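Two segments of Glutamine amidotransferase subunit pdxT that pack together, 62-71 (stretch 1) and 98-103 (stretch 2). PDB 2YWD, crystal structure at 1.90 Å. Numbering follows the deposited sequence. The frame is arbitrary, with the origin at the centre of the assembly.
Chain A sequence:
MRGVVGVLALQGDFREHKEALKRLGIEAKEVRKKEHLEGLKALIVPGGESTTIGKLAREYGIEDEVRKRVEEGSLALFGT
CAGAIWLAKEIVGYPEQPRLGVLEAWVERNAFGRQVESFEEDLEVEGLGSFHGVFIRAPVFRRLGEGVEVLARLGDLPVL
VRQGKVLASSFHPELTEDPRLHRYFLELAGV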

# COMPACT_ATOMS: atom_id res chain seq x y z
N ILE A 62 -0.03 6.29 -15.40
CA ILE A 62 -0.54 5.22 -14.54
C ILE A 62 -1.41 5.77 -13.41
O ILE A 62 -2.46 5.22 -13.11
CB ILE A 62 0.64 4.38 -13.97
CG1 ILE A 62 1.30 3.61 -15.12
CG2 ILE A 62 0.14 3.40 -12.91
CD1 ILE A 62 2.61 2.91 -14.77
N GLU A 63 -0.98 6.88 -12.82
CA GLU A 63 -1.73 7.51 -11.73
C GLU A 63 -3.18 7.79 -12.15
O GLU A 63 -4.13 7.37 -11.49
CB GLU A 63 -1.05 8.83 -11.34
CG GLU A 63 -1.75 9.59 -10.21
CD GLU A 63 -1.31 11.04 -10.13
OE1 GLU A 63 -0.09 11.30 -10.20
OE2 GLU A 63 -2.18 11.93 -10.00
N ASP A 64 -3.35 8.51 -13.25
CA ASP A 64 -4.67 8.87 -13.74
C ASP A 64 -5.56 7.67 -14.08
O ASP A 64 -6.75 7.67 -13.77
CB ASP A 64 -4.52 9.80 -14.94
CG ASP A 64 -3.78 11.09 -14.57
OD1 ASP A 64 -3.10 11.66 -15.44
OD2 ASP A 64 -3.90 11.52 -13.41
N GLU A 65 -4.98 6.64 -14.71
CA GLU A 65 -5.76 5.45 -15.07
C GLU A 65 -6.17 4.71 -13.80
O GLU A 65 -7.29 4.22 -13.70
CB GLU A 65 -4.93 4.54 -15.97
CG GLU A 65 -5.67 3.29 -16.47
CD GLU A 65 -6.95 3.61 -17.23
OE1 GLU A 65 -7.04 4.69 -17.85
OE2 GLU A 65 -7.88 2.77 -17.22
N VAL A 66 -5.26 4.63 -12.83
CA VAL A 66 -5.59 3.95 -11.59
C VAL A 66 -6.73 4.70 -10.89
O VAL A 66 -7.67 4.08 -10.39
CB VAL A 66 -4.37 3.88 -10.65
CG1 VAL A 66 -4.79 3.44 -9.27
CG2 VAL A 66 -3.34 2.90 -11.21
N ARG A 67 -6.66 6.03 -10.87
CA ARG A 67 -7.71 6.82 -10.23
C ARG A 67 -9.07 6.49 -10.87
O ARG A 67 -10.08 6.32 -10.17
CB ARG A 67 -7.42 8.32 -10.38
CG ARG A 67 -8.44 9.21 -9.67
CD ARG A 67 -8.09 10.71 -9.73
NE ARG A 67 -6.85 11.02 -9.01
CZ ARG A 67 -5.67 11.23 -9.59
NH1 ARG A 67 -5.55 11.16 -10.91
NH2 ARG A 67 -4.60 11.48 -8.84
N LYS A 68 -9.08 6.40 -12.19
CA LYS A 68 -10.29 6.09 -12.94
C LYS A 68 -10.80 4.68 -12.61
O LYS A 68 -11.99 4.48 -12.38
CB LYS A 68 -10.00 6.20 -14.44
CG LYS A 68 -11.17 5.82 -15.33
CD LYS A 68 -10.75 5.79 -16.79
CE LYS A 68 -11.89 5.30 -17.69
NZ LYS A 68 -12.38 3.96 -17.27
N ARG A 69 -9.88 3.72 -12.58
CA ARG A 69 -10.23 2.34 -12.28
C ARG A 69 -10.81 2.16 -10.87
O ARG A 69 -11.80 1.45 -10.69
CB ARG A 69 -9.00 1.44 -12.45
CG ARG A 69 -8.53 1.28 -13.90
CD ARG A 69 -9.50 0.43 -14.71
NE ARG A 69 -9.64 -0.91 -14.15
CZ ARG A 69 -8.73 -1.86 -14.26
NH1 ARG A 69 -7.60 -1.64 -14.92
NH2 ARG A 69 -8.93 -3.04 -13.68
N VAL A 70 -10.20 2.81 -9.88
CA VAL A 70 -10.68 2.70 -8.51
C VAL A 70 -12.04 3.37 -8.37
O VAL A 70 -12.94 2.86 -7.69
CB VAL A 70 -9.69 3.36 -7.52
CG1 VAL A 70 -10.29 3.37 -6.11
CG2 VAL A 70 -8.39 2.59 -7.52
N GLU A 71 -12.20 4.52 -9.03
CA GLU A 71 -13.44 5.27 -9.00
C GLU A 71 -14.60 4.43 -9.55
O GLU A 71 -15.72 4.50 -9.04
CB GLU A 71 -13.30 6.55 -9.82
CG GLU A 71 -14.51 7.48 -9.76
CD GLU A 71 -14.78 7.98 -8.35
OE1 GLU A 71 -13.86 8.60 -7.76
OE2 GLU A 71 -15.89 7.76 -7.84
N PRO A 98 3.77 14.31 -6.03
CA PRO A 98 2.97 13.50 -6.96
C PRO A 98 2.43 12.27 -6.24
O PRO A 98 3.19 11.53 -5.62
CB PRO A 98 3.97 13.14 -8.05
CG PRO A 98 4.91 14.31 -8.06
CD PRO A 98 5.11 14.57 -6.58
N ARG A 99 1.12 12.04 -6.33
CA ARG A 99 0.50 10.90 -5.67
C ARG A 99 -0.91 10.66 -6.20
O ARG A 99 -1.47 11.53 -6.88
CB ARG A 99 0.44 11.14 -4.17
CG ARG A 99 -0.39 12.37 -3.79
CD ARG A 99 -0.31 12.63 -2.30
NE ARG A 99 -1.13 13.76 -1.88
CZ ARG A 99 -0.80 15.04 -2.05
NH1 ARG A 99 0.35 15.36 -2.64
NH2 ARG A 99 -1.61 16.00 -1.63
N LEU A 100 -1.47 9.50 -5.88
CA LEU A 100 -2.83 9.16 -6.31
C LEU A 100 -3.82 9.96 -5.46
O LEU A 100 -4.73 10.60 -5.99
CB LEU A 100 -3.10 7.66 -6.14
CG LEU A 100 -4.52 7.21 -6.49
CD1 LEU A 100 -4.85 7.57 -7.93
CD2 LEU A 100 -4.65 5.71 -6.27
N GLY A 101 -3.64 9.90 -4.14
CA GLY A 101 -4.49 10.65 -3.23
C GLY A 101 -5.94 10.25 -3.08
O GLY A 101 -6.78 11.10 -2.78
N VAL A 102 -6.26 8.97 -3.25
CA VAL A 102 -7.64 8.51 -3.12
C VAL A 102 -8.01 8.20 -1.67
O VAL A 102 -9.17 8.32 -1.28
CB VAL A 102 -7.89 7.25 -4.00
CG1 VAL A 102 -7.03 6.10 -3.52
CG2 VAL A 102 -9.36 6.88 -3.95
N LEU A 103 -7.02 7.81 -0.87
CA LEU A 103 -7.27 7.48 0.53
C LEU A 103 -7.43 8.74 1.38
O LEU A 103 -6.55 9.60 1.40
CB LEU A 103 -6.11 6.64 1.07
CG LEU A 103 -6.16 6.24 2.55
CD1 LEU A 103 -7.33 5.30 2.78
CD2 LEU A 103 -4.85 5.58 2.95
O HOH W 1 -7.37 11.36 -6.25

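Residues 62-71 form a helix that packs against the irregular segment 98-103, burying 299 Å² in total, with Leu 100 contributing the largest share. Ile 62 lies out of reach, and the contact begins at Glu 63, where Glu 63 CA is 5.8 Å from Leu 100 CA. The CA-to-CB bond of Glu 63 points sideways, but its extended t,t side chain brings the carboxylate close to the other segment. There OE2 of Glu 63 lies 3.2 Å from Arg 99 O; both atoms are acceptors, so the approach is not a hydrogen bond. Glu 63 OE2 instead receives a hydrogen bond from Arg 67 NH2 (2.7 Å), one turn further along, within a salt bridge. The backbone of Glu 63 also takes part, Glu 63 O lying 3.6 Å from Leu 100 CD1. Asp 64 makes no direct contact, yet Asp 64 OD2 forms a second salt bridge, 3.0 Å from Arg 67 NH1, so that two carboxylates help to position the guanidinium.

Val 66 points toward the second stretch and sets Val 66 CG1 3.8 Å from Leu 100 CD2, a buried apolar contact suited to its short, branched side chain. Arg 67 provides the one direct hydrogen bond across the stretches, from Arg 67 NH2 to Leu 100 O (3.0 Å). Its NE reaches the same carbonyl indirectly: a water O accepts from Arg 67 NE (2.8 Å) and donates to Leu 100 O (2.8 Å). Arg 67 CB lies 3.6 Å from Leu 100 CD1, a methyl that also lies over one face of the guanidinium. Leu 100 thus offers its side chain to the helix while its carbonyl oxygen accepts from NH2 and, through the water, is linked to NE. Finally, Val 70 and Val 102 point toward each other's stretches and meet more loosely, Val 70 CG1 lying 4.2 Å from Val 102 CG2.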